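Local coordinates for EDTA monooxygenase (EDTA-degrading bacterium BNC1, PDB 5DQP), which probably catalyses the flavin-dependent monooxygenation of EDTA, using reduced FMN supplied by a partner flavin reductase, at residues G121-T126 / V211-S216. Numbering follows the deposited sequence.
Sequences GWNAVT and VQAGGS. With SO4 (sulfate ion), chain D.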
loop_
_atom_site.group_PDB
_atom_site.type_symbol
_atom_site.label_atom_id
_atom_site.label_comp_id
_atom_site.label_asym_id
_atom_site.label_seq_id
_atom_site.Cartn_x
_atom_site.Cartn_y
_atom_site.Cartn_z
ATOM N N GLY A 121 8.674 -0.153 8.648
ATOM C CA GLY A 121 9.268 -1.473 8.623
ATOM C C GLY A 121 8.312 -2.544 8.074
ATOM O O GLY A 121 7.139 -2.300 7.781
ATOM N N TRP A 122 8.841 -3.760 7.952
ATOM C CA TRP A 122 8.114 -4.864 7.340
ATOM C C TRP A 122 8.194 -6.090 8.239
ATOM O O TRP A 122 9.285 -6.600 8.499
ATOM C CB TRP A 122 8.670 -5.166 5.949
ATOM C CG TRP A 122 8.180 -6.436 5.302
ATOM C CD1 TRP A 122 6.913 -6.938 5.316
ATOM C CD2 TRP A 122 8.976 -7.376 4.557
ATOM N NE1 TRP A 122 6.862 -8.127 4.618
ATOM C CE2 TRP A 122 8.117 -8.417 4.145
ATOM C CE3 TRP A 122 10.325 -7.431 4.201
ATOM C CZ2 TRP A 122 8.566 -9.501 3.396
ATOM C CZ3 TRP A 122 10.775 -8.503 3.456
ATOM C CH2 TRP A 122 9.901 -9.528 3.063
ATOM N N ASN A 123 7.037 -6.553 8.714
ATOM C CA ASN A 123 6.912 -7.819 9.438
ATOM C C ASN A 123 6.770 -8.923 8.395
ATOM O O ASN A 123 5.714 -9.085 7.791
ATOM C CB ASN A 123 5.704 -7.767 10.385
ATOM C CG ASN A 123 5.407 -9.117 11.037
ATOM O OD1 ASN A 123 4.260 -9.449 11.323
ATOM N ND2 ASN A 123 6.446 -9.886 11.278
ATOM N N ALA A 124 7.838 -9.674 8.146
ATOM C CA ALA A 124 7.840 -10.649 7.060
ATOM C C ALA A 124 7.330 -11.975 7.608
ATOM O O ALA A 124 7.967 -12.570 8.472
ATOM C CB ALA A 124 9.243 -10.787 6.475
ATOM N N VAL A 125 6.169 -12.427 7.141
ATOM C CA VAL A 125 5.558 -13.635 7.685
ATOM C C VAL A 125 5.475 -14.693 6.584
ATOM O O VAL A 125 5.664 -14.412 5.405
ATOM C CB VAL A 125 4.162 -13.370 8.297
ATOM C CG1 VAL A 125 4.253 -12.345 9.447
ATOM C CG2 VAL A 125 3.166 -12.906 7.238
ATOM N N THR A 126 5.227 -15.931 6.993
ATOM C CA THR A 126 4.828 -16.968 6.054
ATOM C C THR A 126 3.355 -17.273 6.262
ATOM O O THR A 126 2.774 -16.948 7.298
ATOM C CB THR A 126 5.650 -18.253 6.220
ATOM O OG1 THR A 126 5.219 -18.942 7.398
ATOM C CG2 THR A 126 7.137 -17.941 6.314
ATOM N N VAL A 211 10.934 -7.127 10.507
ATOM C CA VAL A 211 10.377 -7.640 11.745
ATOM C C VAL A 211 10.000 -9.092 11.522
ATOM O O VAL A 211 9.624 -9.486 10.412
ATOM C CB VAL A 211 9.164 -6.784 12.195
ATOM C CG1 VAL A 211 8.435 -7.402 13.448
ATOM C CG2 VAL A 211 9.621 -5.348 12.477
ATOM N N GLN A 212 10.131 -9.901 12.580
ATOM C CA GLN A 212 9.848 -11.331 12.522
ATOM C C GLN A 212 9.090 -11.766 13.773
ATOM O O GLN A 212 9.241 -11.183 14.850
ATOM C CB GLN A 212 11.144 -12.147 12.352
ATOM C CG GLN A 212 10.930 -13.654 12.031
ATOM C CD GLN A 212 10.694 -14.520 13.275
ATOM O OE1 GLN A 212 11.120 -14.165 14.383
ATOM N NE2 GLN A 212 9.998 -15.652 13.097
ATOM N N ALA A 213 8.185 -12.701 13.588
ATOM C CA ALA A 213 7.359 -13.278 14.638
ATOM C C ALA A 213 7.166 -14.774 14.385
ATOM O O ALA A 213 6.489 -15.161 13.466
ATOM C CB ALA A 213 6.014 -12.589 14.663
ATOM N N GLY A 214 7.734 -15.606 15.217
ATOM C CA GLY A 214 7.579 -17.048 15.101
ATOM C C GLY A 214 8.490 -17.881 15.962
ATOM O O GLY A 214 9.672 -17.872 15.748
ATOM N N GLY A 215 7.939 -18.623 16.907
ATOM C CA GLY A 215 8.737 -19.339 17.883
ATOM C C GLY A 215 9.331 -20.657 17.428
ATOM O O GLY A 215 10.142 -21.231 18.163
ATOM N N SER A 216 8.958 -21.155 16.248
ATOM C CA SER A 216 9.529 -22.400 15.763
ATOM C C SER A 216 11.022 -22.235 15.514
ATOM O O SER A 216 11.547 -21.127 15.388
ATOM C CB SER A 216 8.843 -22.850 14.473
ATOM O OG SER A 216 9.287 -22.093 13.362
HETATM S S SO4 D . 6.240 -20.431 13.170
HETATM O O1 SO4 D . 5.877 -21.844 13.297
HETATM O O2 SO4 D . 5.375 -19.642 14.048
HETATM O O3 SO4 D . 7.637 -20.205 13.538
HETATM O O4 SO4 D . 6.041 -20.027 11.778
#
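Val-211 meets the strand 121-125 around Asn-123, its parallel bridge partner, and the two CA atoms are 4.2 Å apart. Backbone bonds flank Asn-123 in the chain: Val-211 N donates a hydrogen bond to Trp-122 O at 2.7 Å, nearly straight at the hydrogen (168°), and Ala-124 N donates to Val-211 O at 2.9 Å. That same carbonyl oxygen also receives a weak bond from Asn-123 ND2 (3.3 Å) and a CA-H contact from Asn-123. With CG anti to the backbone N (chi1 173°), the amide of Asn-123 is set so that ND2 lies over one face of the Val-211 peptide, approaching O from above the carbonyl plane, while OD1 bonds to Thr-94 OG1. On the same face of the sheet, CB of Asn-123 packs beside CB of Val-211 at 4.0 Å, and Ile-92 touches both side chains. These strands are neighbours in the parallel beta barrel of the TIM-barrel fold of luciferase-like monooxygenases, and Thr-94 is a predicted FMN-binding residue.

The axes of strands 121-125 and 211-213 are inclined at 33°, and beyond this buried start the segments separate, their C-terminal ends opening toward the predicted flavin site. Gln-212 NE2 makes a long, weak bond to Gly-214 O, within its own segment, and partly exposed Ser-216 has left the neighbouring strand altogether. Its OG caps helix 217-226 through Gly-219 N, and its backbone N donates to O3 of a sulfate (3.2 Å) probably taken from the crystallisation liquor. Tyr-147 also binds this ion; both residues are predicted FMN ligands, consistent with the sulfate occupying the place of the flavin phosphate.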